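Local coordinates for hypothetical protein BA_2335 (Bacillus anthracis, PDB 4H4N), which is of unknown function and forms a small, all-beta domain in which a two-stranded sheet packs on a three-stranded one, at residues 7-12 / 21-26; 32-37 / 46-51. All blocks are in the same frame, centred on the assembly; numbering follows the deposited sequence. Where two conformers were deposited one is given.

Contact 1 of 2, residues 7-12 / 21-26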
ATOM      1  N   LYS A   7      13.692   3.628  -6.187  1.00 22.24           N
ATOM      2  CA  LYS A   7      13.143   4.939  -5.945  1.00 20.54           C
ATOM      3  C   LYS A   7      11.855   4.820  -5.115  1.00 18.12           C
ATOM      4  O   LYS A   7      11.223   3.762  -5.082  1.00 17.69           O
ATOM      5  CB  LYS A   7      12.835   5.628  -7.276  1.00 21.47           C
ATOM      6  CG  LYS A   7      14.062   6.073  -8.060  1.00 23.61           C
ATOM      7  CD  LYS A   7      13.673   6.549  -9.465  1.00 26.62           C
ATOM      8  CE  LYS A   7      14.847   7.177 -10.215  1.00 28.39           C
ATOM      9  NZ  LYS A   7      14.479   7.586 -11.604  1.00 30.28           N
ATOM     10  N   PRO A   8      11.477   5.899  -4.417  0.60 17.06           N
ATOM     11  CA  PRO A   8      10.218   5.878  -3.690  0.60 15.98           C
ATOM     12  C   PRO A   8       9.038   5.578  -4.610  0.60 14.19           C
ATOM     13  O   PRO A   8       9.076   5.935  -5.796  0.60 14.76           O
ATOM     14  CB  PRO A   8      10.110   7.317  -3.163  0.60 16.73           C
ATOM     15  CG  PRO A   8      11.518   7.724  -2.951  0.60 17.54           C
ATOM     16  CD  PRO A   8      12.273   7.100  -4.090  0.60 17.47           C
ATOM     17  N   ILE A   9       8.046   4.864  -4.087  1.00 12.49           N
ATOM     18  CA  ILE A   9       6.780   4.657  -4.787  1.00 11.09           C
ATOM     19  C   ILE A   9       5.754   5.395  -3.930  1.00 10.50           C
ATOM     20  O   ILE A   9       5.684   5.179  -2.716  1.00 11.64           O
ATOM     21  CB  ILE A   9       6.385   3.168  -4.954  1.00 11.06           C
ATOM     22  CG1 ILE A   9       7.516   2.356  -5.572  1.00 13.06           C
ATOM     23  CG2 ILE A   9       5.130   3.063  -5.799  1.00 11.43           C
ATOM     24  CD1 ILE A   9       7.278   0.859  -5.478  1.00 14.56           C
ATOM     25  N   ALA A  10       4.962   6.265  -4.560  1.00 10.08           N
ATOM     26  CA  ALA A  10       3.977   7.083  -3.863  1.00  9.95           C
ATOM     27  C   ALA A  10       2.603   6.454  -3.967  1.00  9.38           C
ATOM     28  O   ALA A  10       2.226   5.932  -5.015  1.00  9.57           O
ATOM     29  CB  ALA A  10       3.956   8.489  -4.459  1.00 11.18           C
ATOM     30  N   PHE A  11       1.834   6.594  -2.891  1.00  9.81           N
ATOM     31  CA  PHE A  11       0.481   6.066  -2.779  1.00 10.40           C
ATOM     32  C   PHE A  11      -0.455   7.079  -2.148  1.00 10.61           C
ATOM     33  O   PHE A  11      -0.101   7.753  -1.203  1.00 11.92           O
ATOM     34  CB  PHE A  11       0.475   4.805  -1.915  1.00 11.21           C
ATOM     35  CG  PHE A  11       1.242   3.695  -2.506  1.00 11.68           C
ATOM     36  CD1 PHE A  11       0.662   2.899  -3.472  1.00 13.21           C
ATOM     37  CD2 PHE A  11       2.543   3.452  -2.139  1.00 12.81           C
ATOM     38  CE1 PHE A  11       1.367   1.885  -4.071  1.00 14.70           C
ATOM     39  CE2 PHE A  11       3.256   2.421  -2.714  1.00 14.04           C
ATOM     40  CZ  PHE A  11       2.669   1.645  -3.690  1.00 14.55           C
ATOM     41  N   LYS A  12      -1.660   7.170  -2.684  1.00 10.91           N
ATOM     42  CA  LYS A  12      -2.696   8.009  -2.100  1.00 11.03           C
ATOM     43  C   LYS A  12      -3.577   7.126  -1.237  1.00 10.83           C
ATOM     44  O   LYS A  12      -4.180   6.168  -1.718  1.00 13.34           O
ATOM     45  CB  LYS A  12      -3.532   8.682  -3.179  1.00 11.92           C
ATOM     46  CG  LYS A  12      -4.588   9.609  -2.613  1.00 13.28           C
ATOM     47  CD  LYS A  12      -5.210  10.476  -3.686  1.00 15.64           C
ATOM     48  CE  LYS A  12      -5.967   9.659  -4.712  1.00 17.39           C
ATOM     49  NZ  LYS A  12      -6.510  10.487  -5.795  1.00 18.97           N
ATOM     50  N   VAL A  21      -0.547  -2.737   0.182  1.00  8.03           N
ATOM     51  CA  VAL A  21       0.181  -2.885  -1.064  1.00  8.27           C
ATOM     52  C   VAL A  21       0.817  -4.274  -1.063  1.00  7.99           C
ATOM     53  O   VAL A  21       1.564  -4.611  -0.153  1.00  9.88           O
ATOM     54  CB  VAL A  21       1.279  -1.810  -1.196  1.00  9.49           C
ATOM     55  CG1 VAL A  21       1.994  -1.932  -2.531  1.00 10.85           C
ATOM     56  CG2 VAL A  21       0.697  -0.403  -1.004  1.00 11.23           C
ATOM     57  N   THR A  22       0.493  -5.078  -2.066  1.00  7.71           N
ATOM     58  CA  THR A  22       1.059  -6.405  -2.217  1.00  7.98           C
ATOM     59  C   THR A  22       2.011  -6.413  -3.397  1.00  7.33           C
ATOM     60  O   THR A  22       1.658  -5.983  -4.488  1.00  7.90           O
ATOM     61  CB  THR A  22      -0.051  -7.446  -2.437  1.00  9.09           C
ATOM     62  OG1 THR A  22      -0.978  -7.393  -1.353  1.00 11.85           O
ATOM     63  CG2 THR A  22       0.534  -8.837  -2.512  1.00 10.76           C
ATOM     64  N   PHE A  23       3.220  -6.903  -3.164  1.00  7.22           N
ATOM     65  CA  PHE A  23       4.241  -7.045  -4.194  1.00  7.53           C
ATOM     66  C   PHE A  23       4.260  -8.482  -4.681  1.00  7.95           C
ATOM     67  O   PHE A  23       4.236  -9.417  -3.874  1.00  9.15           O
ATOM     68  CB  PHE A  23       5.620  -6.679  -3.621  1.00  8.17           C
ATOM     69  CG  PHE A  23       5.749  -5.214  -3.278  1.00  8.40           C
ATOM     70  CD1 PHE A  23       6.083  -4.296  -4.250  1.00  9.50           C
ATOM     71  CD2 PHE A  23       5.526  -4.746  -2.006  1.00  9.66           C
ATOM     72  CE1 PHE A  23       6.209  -2.939  -3.954  1.00 10.65           C
ATOM     73  CE2 PHE A  23       5.640  -3.393  -1.706  1.00 11.35           C
ATOM     74  CZ  PHE A  23       5.983  -2.499  -2.684  1.00 11.04           C
ATOM     75  N   PHE A  24       4.315  -8.650  -5.997  1.00  7.76           N
ATOM     76  CA  PHE A  24       4.260  -9.946  -6.661  1.00  8.10           C
ATOM     77  C   PHE A  24       5.492 -10.178  -7.500  1.00  7.90           C
ATOM     78  O   PHE A  24       6.093  -9.247  -8.026  1.00  8.54           O
ATOM     79  CB  PHE A  24       3.038 -10.018  -7.600  1.00  8.87           C
ATOM     80  CG  PHE A  24       1.707  -9.946  -6.898  1.00  8.98           C
ATOM     81  CD1 PHE A  24       1.062 -11.085  -6.446  1.00 10.58           C
ATOM     82  CD2 PHE A  24       1.096  -8.720  -6.660  1.00  9.33           C
ATOM     83  CE1 PHE A  24      -0.155 -11.004  -5.801  1.00 11.29           C
ATOM     84  CE2 PHE A  24      -0.125  -8.653  -6.022  1.00 10.68           C
ATOM     85  CZ  PHE A  24      -0.757  -9.796  -5.609  1.00 11.17           C
ATOM     86  N   GLY A  25       5.838 -11.455  -7.663  1.00  8.39           N
ATOM     87  CA  GLY A  25       6.946 -11.860  -8.502  1.00  8.74           C
ATOM     88  C   GLY A  25       6.499 -12.393  -9.853  1.00  8.27           C
ATOM     89  O   GLY A  25       5.339 -12.288 -10.246  1.00  8.88           O
ATOM     90  N   PRO A  26       7.447 -12.989 -10.597  1.00  8.85           N
ATOM     91  CA  PRO A  26       7.189 -13.383 -11.994  1.00  9.14           C
ATOM     92  C   PRO A  26       6.126 -14.430 -12.160  1.00  9.15           C
ATOM     93  O   PRO A  26       5.475 -14.488 -13.196  1.00 10.02           O
ATOM     94  CB  PRO A  26       8.531 -13.946 -12.478  1.00 10.18           C
ATOM     95  CG  PRO A  26       9.352 -14.143 -11.289  1.00 12.03           C
ATOM     96  CD  PRO A  26       8.851 -13.219 -10.219  1.00  9.71           C
TER
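The buried interface between the two antiparallel sheets of this all-beta domain is formed here by Phe11 and Ile9 meeting Val21 and Phe23. Strand 9-13 belongs to the two-stranded sheet and strand 17-24 is the middle strand of the three-stranded one. The contact is wholly apolar. Phe11 and Val21 approach from opposite directions. Val21 CG2 sits over one face of the Phe11 ring, 3.9 Å from its centroid and only 13° off the ring normal, a CH-pi contact. The second methyl of Val21 reaches the far end of the ring, with CG1 3.8 Å from Phe11 CZ. With CG1 anti to the backbone N (chi1 -177°) and CG2 anti to the carbonyl carbon, both methyls of Val21 meet the ring. Phe23 is met differently. Ile9 CD1 comes to the edge of its ring, near the ring plane, 4.2 Å from Phe23 CE1. Tyr57 of strand 56-63 packs edge-to-face with Phe11, and Tyr54 does the same with Phe23. On the backbone side, each strand pairs within its own sheet: Ile9 and Phe11 make backbone hydrogen bonds to Ile48 and Gln46, and Phe23 to Ile31. The two segments share no hydrogen bonds and meet through side chains alone, as is typical of the core between face-to-face beta sheets.

Contact 2 of 2, residues 32-37 / 46-51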
ATOM      1  N   THR A  32       5.752  -9.889  -0.589  1.00 10.29           N
ATOM      2  CA  THR A  32       5.485  -9.301   0.713  1.00 10.44           C
ATOM      3  C   THR A  32       4.363  -8.304   0.571  1.00  9.86           C
ATOM      4  O   THR A  32       3.870  -8.036  -0.521  1.00  9.86           O
ATOM      5  CB  THR A  32       6.723  -8.629   1.332  1.00 11.72           C
ATOM      6  OG1 THR A  32       6.536  -8.461   2.737  1.00 13.21           O
ATOM      7  CG2 THR A  32       7.046  -7.303   0.698  1.00 12.92           C
ATOM      8  N   ASN A  33       3.956  -7.780   1.713  1.00 10.55           N
ATOM      9  CA  ASN A  33       2.932  -6.791   1.817  1.00 11.42           C
ATOM     10  C   ASN A  33       3.424  -5.652   2.684  1.00 10.41           C
ATOM     11  O   ASN A  33       4.179  -5.863   3.628  1.00 11.70           O
ATOM     12  CB  ASN A  33       1.748  -7.429   2.541  1.00 14.92           C
ATOM     13  CG  ASN A  33       1.300  -8.720   1.901  1.00 18.31           C
ATOM     14  OD1 ASN A  33       0.560  -8.701   0.944  1.00 22.42           O
ATOM     15  ND2 ASN A  33       1.741  -9.849   2.435  1.00 22.16           N
ATOM     16  N   VAL A  34       2.983  -4.442   2.364  1.00  9.43           N
ATOM     17  CA  VAL A  34       3.193  -3.296   3.221  1.00  9.45           C
ATOM     18  C   VAL A  34       1.851  -2.577   3.360  1.00  8.66           C
ATOM     19  O   VAL A  34       0.935  -2.795   2.557  1.00 10.08           O
ATOM     20  CB  VAL A  34       4.294  -2.351   2.717  1.00 10.61           C
ATOM     21  CG1 VAL A  34       5.628  -3.092   2.594  1.00 12.86           C
ATOM     22  CG2 VAL A  34       3.932  -1.717   1.450  1.00 12.02           C
ATOM     23  N   SER A  35       1.708  -1.737   4.360  1.00  7.92           N
ATOM     24  CA  SER A  35       0.469  -1.032   4.536  1.00  8.29           C
ATOM     25  C   SER A  35       0.694   0.339   5.116  1.00  7.79           C
ATOM     26  O   SER A  35       1.723   0.625   5.728  1.00  9.00           O
ATOM     27  CB  SER A  35      -0.492  -1.849   5.373  1.00  8.22           C
ATOM     28  OG  SER A  35       0.028  -2.066   6.676  1.00  9.04           O
ATOM     29  N   ILE A  36      -0.279   1.202   4.875  1.00  7.71           N
ATOM     30  CA  ILE A  36      -0.222   2.606   5.227  1.00  7.95           C
ATOM     31  C   ILE A  36      -1.580   3.033   5.762  1.00  7.26           C
ATOM     32  O   ILE A  36      -2.592   2.812   5.099  1.00  8.51           O
ATOM     33  CB  ILE A  36       0.118   3.497   4.008  1.00  8.61           C
ATOM     34  CG1 ILE A  36       1.334   2.967   3.219  1.00 10.45           C
ATOM     35  CG2 ILE A  36       0.291   4.940   4.469  1.00 10.54           C
ATOM     36  CD1 ILE A  36       1.472   3.612   1.848  1.00 13.46           C
ATOM     37  N   ILE A  37      -1.615   3.667   6.919  1.00  7.58           N
ATOM     38  CA  ILE A  37      -2.865   4.162   7.457  1.00  8.21           C
ATOM     39  C   ILE A  37      -3.045   5.657   7.228  1.00  8.05           C
ATOM     40  O   ILE A  37      -2.087   6.429   7.206  1.00  9.47           O
ATOM     41  CB  ILE A  37      -3.057   3.833   8.942  1.00  9.65           C
ATOM     42  CG1 ILE A  37      -2.020   4.496   9.809  1.00 11.52           C
ATOM     43  CG2 ILE A  37      -3.125   2.322   9.146  1.00 11.53           C
ATOM     44  CD1 ILE A  37      -2.268   4.314  11.283  1.00 14.27           C
ATOM     45  N   GLN A  46       1.606   9.090   0.747  1.00 11.90           N
ATOM     46  CA  GLN A  46       2.742   8.558   1.488  1.00 12.86           C
ATOM     47  C   GLN A  46       3.626   7.796   0.532  1.00 12.37           C
ATOM     48  O   GLN A  46       3.121   7.091  -0.347  1.00 12.96           O
ATOM     49  CB  GLN A  46       2.252   7.590   2.574  1.00 14.79           C
ATOM     50  CG  GLN A  46       3.302   6.683   3.198  1.00 18.95           C
ATOM     51  CD  GLN A  46       4.045   7.379   4.284  1.00 22.35           C
ATOM     52  OE1 GLN A  46       3.446   8.092   5.095  1.00 26.81           O
ATOM     53  NE2 GLN A  46       5.352   7.153   4.351  1.00 24.19           N
ATOM     54  N   THR A  47       4.937   7.903   0.705  1.00 13.45           N
ATOM     55  CA  THR A  47       5.842   7.082  -0.089  1.00 14.90           C
ATOM     56  C   THR A  47       6.344   5.857   0.678  1.00 15.20           C
ATOM     57  O   THR A  47       6.454   5.851   1.912  1.00 16.90           O
ATOM     58  CB  THR A  47       7.057   7.843  -0.556  1.00 16.74           C
ATOM     59  OG1 THR A  47       7.775   8.318   0.573  1.00 19.67           O
ATOM     60  CG2 THR A  47       6.663   8.982  -1.446  1.00 17.59           C
ATOM     61  N   ILE A  48       6.602   4.805  -0.092  1.00 15.00           N
ATOM     62  CA  ILE A  48       7.228   3.571   0.378  1.00 14.80           C
ATOM     63  C   ILE A  48       8.622   3.604  -0.264  1.00 14.67           C
ATOM     64  O   ILE A  48       8.755   3.678  -1.490  1.00 14.29           O
ATOM     65  CB  ILE A  48       6.436   2.327  -0.066  1.00 14.84           C
ATOM     66  CG1 ILE A  48       5.049   2.261   0.612  1.00 16.05           C
ATOM     67  CG2 ILE A  48       7.240   1.064   0.231  1.00 15.42           C
ATOM     68  CD1 ILE A  48       5.078   2.089   2.115  1.00 18.57           C
ATOM     69  N   THR A  49       9.663   3.552   0.570  1.00 15.36           N
ATOM     70  CA  THR A  49      11.026   3.639   0.099  1.00 16.47           C
ATOM     71  C   THR A  49      11.798   2.334   0.242  1.00 14.85           C
ATOM     72  O   THR A  49      12.871   2.191  -0.341  1.00 17.53           O
ATOM     73  CB  THR A  49      11.770   4.762   0.847  1.00 18.24           C
ATOM     74  OG1 THR A  49      11.761   4.503   2.254  1.00 21.51           O
ATOM     75  CG2 THR A  49      11.096   6.099   0.584  1.00 20.15           C
ATOM     76  N   ARG A  50      11.261   1.390   1.012  1.00 12.70           N
ATOM     77  CA  ARG A  50      11.891   0.094   1.212  1.00 12.02           C
ATOM     78  C   ARG A  50      10.927  -0.958   0.719  1.00 11.37           C
ATOM     79  O   ARG A  50       9.773  -1.008   1.126  1.00 11.77           O
ATOM     80  CB  ARG A  50      12.222  -0.116   2.691  1.00 12.89           C
ATOM     81  CG  ARG A  50      13.197   0.945   3.230  1.00 14.75           C
ATOM     82  CD  ARG A  50      13.665   0.699   4.643  1.00 15.98           C
ATOM     83  NE  ARG A  50      14.439  -0.522   4.743  1.00 16.01           N
ATOM     84  CZ  ARG A  50      14.969  -0.984   5.880  1.00 14.61           C
ATOM     85  NH1 ARG A  50      14.790  -0.329   7.015  1.00 15.92           N
ATOM     86  NH2 ARG A  50      15.653  -2.116   5.889  1.00 14.71           N
ATOM     87  N   TYR A  51      11.417  -1.805  -0.159  1.00 11.63           N
ATOM     88  CA  TYR A  51      10.612  -2.846  -0.734  1.00 12.29           C
ATOM     89  C   TYR A  51      11.548  -3.811  -1.428  1.00 13.03           C
ATOM     90  O   TYR A  51      12.620  -3.427  -1.882  1.00 12.98           O
ATOM     91  CB  TYR A  51       9.556  -2.286  -1.712  1.00 12.80           C
ATOM     92  CG  TYR A  51      10.080  -1.341  -2.750  1.00 12.23           C
ATOM     93  CD1 TYR A  51      10.615  -1.805  -3.951  1.00 12.97           C
ATOM     94  CD2 TYR A  51       9.998   0.035  -2.564  1.00 12.51           C
ATOM     95  CE1 TYR A  51      11.080  -0.930  -4.910  1.00 13.44           C
ATOM     96  CE2 TYR A  51      10.471   0.925  -3.528  1.00 13.18           C
ATOM     97  CZ  TYR A  51      10.993   0.426  -4.707  1.00 13.46           C
ATOM     98  OH  TYR A  51      11.436   1.276  -5.693  1.00 15.63           O
TER
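Val34 and Ile36 pack against Ile48 and the aliphatic part of Gln46 in an apolar contact between strands of different sheets, near the centre of the chain. Strand 30-38 is an outer strand of the three-stranded sheet, and strand 44-48 is half of the two-stranded one. The axes of residues 32-37 and 46-48 come within 9.0 Å and run nearly antiparallel, at 163°. Ile36 takes the largest share of the contact. Its CD1 meets Ile48 CD1 at 3.9 Å as the two side chains slide past each other in opposite directions. Ile48 CD1 also reaches Val34 CG2, 4.0 Å away, so the one methyl touches both Val34 and Ile36. Both branches of Ile36 touch Gln46: Ile36 CG2 is 3.7 Å from Gln46 CG, and Ile36 CD1 is close to the same carbon. The Gln46 chain bends at chi2 (83°), and its amide turns back to its own strand. There Gln46 NE2 donates to Thr47 O at 3.0 Å, with an N-H...O angle of 161°. The acceptor lies close to the amide plane, and the bond limits rotation of the amide. Phe11 of strand 9-13 packs against both Ile36 and Ile48. Within each sheet the neighbour lies alongside: strand 17-24 beside 30-38, and strand 9-13 beside 44-48.

Overall arrangement
Contacts 1 and 2 are neighbouring parts of one interface between the same two sheets, with centres about 7 Å apart. Each sheet gives one strand to each contact, so the two contacts are tied through both sheets. In the three-stranded sheet, a backbone hydrogen bond joins Val21 N to Val34 O at 2.8 Å. Near the start of segment 7-12, Tyr51 OH is hydrogen-bonded to Lys7 O at 2.6 Å. Side chains bridge them too: Phe23 CZ packs 3.7 Å from Tyr51 CB. Along the chain, contact 1 closes before contact 2 opens. A beta-mercaptoethanol molecule, probably from the crystallisation liquor, lies about 5 Å from the Gln46 side chain.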